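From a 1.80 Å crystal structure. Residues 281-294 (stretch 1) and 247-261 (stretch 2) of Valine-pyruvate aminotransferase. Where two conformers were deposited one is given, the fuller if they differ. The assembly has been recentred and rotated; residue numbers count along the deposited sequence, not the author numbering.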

# COMPACT_ATOMS: atom_id res chain seq x y z
N ALA A 281 -2.66 -0.74 -3.70
CA ALA A 281 -2.35 -1.44 -4.96
C ALA A 281 -0.84 -1.43 -5.12
O ALA A 281 -0.16 -0.62 -4.47
CB ALA A 281 -3.00 -0.73 -6.13
N PRO A 282 -0.29 -2.32 -5.97
CA PRO A 282 1.16 -2.31 -6.07
C PRO A 282 1.68 -1.20 -6.98
O PRO A 282 0.96 -0.75 -7.86
CB PRO A 282 1.45 -3.67 -6.72
CG PRO A 282 0.32 -3.89 -7.60
CD PRO A 282 -0.89 -3.34 -6.85
N GLY A 283 2.92 -0.78 -6.79
CA GLY A 283 3.56 0.16 -7.73
C GLY A 283 3.80 -0.58 -9.05
O GLY A 283 3.53 -1.77 -9.16
N GLY A 284 4.32 0.12 -10.05
CA GLY A 284 4.50 -0.46 -11.36
C GLY A 284 5.71 -1.33 -11.62
O GLY A 284 5.66 -2.20 -12.49
N MSE A 285 6.79 -1.14 -10.87
CA MSE A 285 8.03 -1.82 -11.19
C MSE A 285 7.97 -3.35 -10.93
O MSE A 285 8.41 -4.14 -11.77
CB MSE A 285 9.17 -1.16 -10.42
CG MSE A 285 10.48 -1.28 -11.09
SE MSE A 285 10.55 -0.35 -12.83
CE MSE A 285 11.67 -1.52 -13.37
N GLY A 286 7.37 -3.74 -9.81
CA GLY A 286 7.18 -5.17 -9.46
C GLY A 286 6.41 -5.92 -10.53
O GLY A 286 6.93 -6.89 -11.10
N PRO A 287 5.16 -5.50 -10.79
CA PRO A 287 4.41 -6.14 -11.86
C PRO A 287 5.13 -6.19 -13.21
O PRO A 287 5.06 -7.22 -13.90
CB PRO A 287 3.14 -5.29 -11.96
CG PRO A 287 2.99 -4.68 -10.61
CD PRO A 287 4.36 -4.49 -10.08
N ALA A 288 5.85 -5.12 -13.58
CA ALA A 288 6.55 -5.09 -14.86
C ALA A 288 7.68 -6.11 -14.88
O ALA A 288 7.86 -6.84 -15.87
CB ALA A 288 7.08 -3.66 -15.19
N MSE A 289 8.42 -6.19 -13.79
CA MSE A 289 9.50 -7.17 -13.69
C MSE A 289 8.96 -8.58 -13.74
O MSE A 289 9.55 -9.44 -14.39
CB MSE A 289 10.31 -6.96 -12.41
CG MSE A 289 11.12 -5.66 -12.47
SE MSE A 289 12.01 -5.35 -10.81
CE MSE A 289 13.57 -6.56 -11.00
N MSE A 290 7.85 -8.84 -13.06
CA MSE A 290 7.23 -10.16 -13.10
C MSE A 290 6.77 -10.52 -14.51
O MSE A 290 6.98 -11.64 -14.96
CB MSE A 290 6.01 -10.24 -12.19
CG MSE A 290 6.33 -10.32 -10.74
SE MSE A 290 4.75 -10.92 -9.77
CE MSE A 290 4.51 -12.24 -10.54
N CYS A 291 6.14 -9.57 -15.19
CA CYS A 291 5.70 -9.82 -16.56
C CYS A 291 6.88 -10.26 -17.43
O CYS A 291 6.79 -11.21 -18.21
CB CYS A 291 5.06 -8.60 -17.21
SG CYS A 291 3.38 -8.26 -16.77
N GLU A 292 7.99 -9.54 -17.28
CA GLU A 292 9.18 -9.81 -18.05
C GLU A 292 9.77 -11.17 -17.70
O GLU A 292 10.15 -11.92 -18.60
CB GLU A 292 10.20 -8.69 -17.83
CG GLU A 292 11.28 -8.58 -18.84
CD GLU A 292 10.77 -8.35 -20.27
OE1 GLU A 292 9.71 -7.73 -20.51
OE2 GLU A 292 11.45 -8.86 -21.16
N MSE A 293 9.86 -11.48 -16.40
CA MSE A 293 10.40 -12.78 -15.99
C MSE A 293 9.53 -13.93 -16.50
O MSE A 293 10.06 -14.97 -16.92
CB MSE A 293 10.56 -12.87 -14.46
CG MSE A 293 11.67 -11.97 -13.95
SE MSE A 293 11.96 -12.18 -12.05
CE MSE A 293 10.37 -11.33 -11.49
N ILE A 294 8.21 -13.75 -16.49
CA ILE A 294 7.30 -14.79 -16.98
C ILE A 294 7.47 -14.96 -18.49
O ILE A 294 7.57 -16.09 -18.99
CB ILE A 294 5.84 -14.47 -16.63
CG1 ILE A 294 5.64 -14.63 -15.13
CG2 ILE A 294 4.87 -15.39 -17.40
CD1 ILE A 294 4.35 -14.02 -14.61
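Stretch 2, residues 247-261: SLSKLGLPGSRCGII

Stretch 2 wraps along one side of stretch 1 without a single direct hydrogen bond between them; the contact, which buries 495 Å² counted over both sides, is almost entirely apolar. Stretch 1 enters as an extended segment and continues as a helix that runs on past Ile294. Stretch 2 leaves Leu248 through a short 3-10 segment, Ser249 to Leu251, passes through a type I turn from Leu253 to Ser256, whose Ser256 OG donates to Leu253 O at 2.9 Å, and enters a strand at Gly259 that continues later in the chain. The path doubles back on itself, Leu248 N donating to Cys258 O at 3.1 Å, so that residues from both ends of the loop meet the same helix.

Ala281 points away, and the contact begins at Pro282. Pro282 CA lies 5.2 Å from Cys258 CA, and the ring is pressed against the backbone there: Pro282 CB is 2.9 Å from Arg257 O and 4.3 Å from Cys258 SG. Arg257 O is buried by this packing and finds no polar partner. Gly283 skirts the same carbonyl, and the chain then moves out of reach at Gly284.

On the helix the backbones come near at Gly286, where Gly286 CA is 5.1 Å from Ser256 CA and 4.0 Å from Ser256 CB, so stretch 2 is met in reverse order, from Cys258 back to Ser256, as stretch 1 advances. A side chain here would point toward stretch 2, and the space is already taken: an ideal CB on Gly286 would lie 3.2 Å from Cys258 CB and 3.4 Å from both Leu248 CD2 and Ser256 CB. A water bridges the two backbones, accepting from Gly286 N at 3.0 Å and from Arg257 N at 3.3 Å. Pro287 follows with a lighter touch, Pro287 CD lying 4.1 Å from Cys258 SG.

Farther along, the selenomethionines supply the contact while Ala288, Cys291 and Glu292 remain out of reach. Met289 brings its CE to 3.8 Å from Leu253 CD2. Met290 has more of its surface covered by stretch 2 (68 Å²) than any other residue of stretch 1: its CG packs 3.4 Å from Leu248 CD1, and its SE lies 3.9 Å from Ile260 CD1 and 4.3 Å from Cys258 SG. Met293 rests its CE against three leucines, 3.5 Å from Leu251 CD2, 3.9 Å from Leu248 CD1 and 4.4 Å from Leu253 CD1. Leu248 is shared by Gly286, whose O lies 3.5 Å from Leu248 CD2, and by Met290 and Met293.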

# COMPACT_ATOMS: atom_id res chain seq x y z
N SER A 247 3.60 -13.61 -3.33
CA SER A 247 4.31 -12.35 -3.24
C SER A 247 5.57 -12.40 -4.05
O SER A 247 6.11 -13.46 -4.29
CB SER A 247 4.66 -12.08 -1.77
OG SER A 247 5.41 -10.87 -1.62
N LEU A 248 6.03 -11.24 -4.48
CA LEU A 248 7.29 -11.13 -5.20
C LEU A 248 8.49 -10.90 -4.27
O LEU A 248 9.61 -11.17 -4.65
CB LEU A 248 7.17 -9.94 -6.15
CG LEU A 248 8.18 -9.68 -7.24
CD1 LEU A 248 8.42 -10.89 -8.12
CD2 LEU A 248 7.62 -8.48 -8.06
N SER A 249 8.26 -10.46 -3.05
CA SER A 249 9.37 -10.02 -2.19
C SER A 249 10.41 -11.08 -1.86
O SER A 249 11.61 -10.80 -1.90
CB SER A 249 8.84 -9.41 -0.89
OG SER A 249 8.32 -10.39 -0.05
N LYS A 250 9.97 -12.31 -1.62
CA LYS A 250 10.91 -13.36 -1.23
C LYS A 250 11.71 -13.92 -2.43
O LYS A 250 12.58 -14.78 -2.26
CB LYS A 250 10.23 -14.42 -0.38
CG LYS A 250 9.37 -13.84 0.78
CD LYS A 250 10.15 -12.95 1.77
CE LYS A 250 9.20 -12.29 2.76
NZ LYS A 250 9.95 -11.47 3.72
N LEU A 251 11.41 -13.41 -3.63
CA LEU A 251 12.21 -13.69 -4.80
C LEU A 251 13.52 -12.89 -4.73
O LEU A 251 14.42 -13.10 -5.55
CB LEU A 251 11.46 -13.27 -6.08
CG LEU A 251 12.00 -13.81 -7.41
CD1 LEU A 251 11.63 -15.27 -7.53
CD2 LEU A 251 11.44 -13.03 -8.59
N GLY A 252 13.62 -11.97 -3.77
CA GLY A 252 14.79 -11.10 -3.62
C GLY A 252 14.49 -9.67 -4.06
O GLY A 252 15.41 -8.92 -4.41
N LEU A 253 13.21 -9.29 -4.03
CA LEU A 253 12.76 -7.96 -4.41
C LEU A 253 11.95 -7.34 -3.27
O LEU A 253 10.83 -6.89 -3.48
CB LEU A 253 11.94 -8.04 -5.69
CG LEU A 253 12.68 -8.53 -6.94
CD1 LEU A 253 11.73 -8.79 -8.11
CD2 LEU A 253 13.81 -7.51 -7.35
N PRO A 254 12.54 -7.28 -2.07
CA PRO A 254 11.80 -6.77 -0.91
C PRO A 254 11.43 -5.30 -1.04
O PRO A 254 10.55 -4.83 -0.32
CB PRO A 254 12.76 -7.01 0.25
CG PRO A 254 14.11 -6.93 -0.37
CD PRO A 254 13.92 -7.64 -1.67
N GLY A 255 12.08 -4.59 -1.97
CA GLY A 255 11.77 -3.21 -2.29
C GLY A 255 10.65 -3.03 -3.30
O GLY A 255 10.23 -1.90 -3.55
N SER A 256 10.19 -4.11 -3.94
CA SER A 256 9.03 -4.00 -4.81
C SER A 256 7.84 -4.24 -3.88
O SER A 256 8.00 -4.71 -2.77
CB SER A 256 8.99 -5.07 -5.88
OG SER A 256 8.66 -6.31 -5.27
N ARG A 257 6.65 -3.94 -4.32
CA ARG A 257 5.52 -4.11 -3.41
C ARG A 257 4.47 -4.77 -4.22
O ARG A 257 3.61 -4.08 -4.77
CB ARG A 257 5.06 -2.74 -2.90
CG ARG A 257 5.93 -2.15 -1.82
CD ARG A 257 5.87 -2.97 -0.53
NE ARG A 257 6.54 -2.30 0.57
CZ ARG A 257 7.85 -2.24 0.76
NH1 ARG A 257 8.69 -2.80 -0.11
NH2 ARG A 257 8.34 -1.60 1.82
N CYS A 258 4.57 -6.10 -4.32
CA CYS A 258 3.63 -6.81 -5.15
C CYS A 258 3.09 -8.12 -4.55
O CYS A 258 3.72 -9.17 -4.67
CB CYS A 258 4.27 -7.06 -6.49
SG CYS A 258 3.06 -7.51 -7.67
N GLY A 259 1.94 -8.00 -3.90
CA GLY A 259 1.20 -9.12 -3.33
C GLY A 259 0.18 -9.60 -4.35
O GLY A 259 -0.35 -8.81 -5.15
N ILE A 260 -0.10 -10.90 -4.35
CA ILE A 260 -1.02 -11.49 -5.29
C ILE A 260 -2.04 -12.32 -4.54
O ILE A 260 -1.66 -13.06 -3.63
CB ILE A 260 -0.24 -12.41 -6.25
CG1 ILE A 260 0.77 -11.61 -7.07
CG2 ILE A 260 -1.17 -13.20 -7.15
CD1 ILE A 260 1.86 -12.46 -7.71
N ILE A 261 -3.32 -12.21 -4.89
CA ILE A 261 -4.36 -13.03 -4.26
C ILE A 261 -5.05 -13.80 -5.36
O ILE A 261 -5.47 -13.23 -6.37
CB ILE A 261 -5.41 -12.21 -3.51
CG1 ILE A 261 -4.78 -11.46 -2.33
CG2 ILE A 261 -6.54 -13.09 -2.99
CD1 ILE A 261 -5.73 -10.40 -1.74
O HOH W 1 6.93 -2.36 -7.15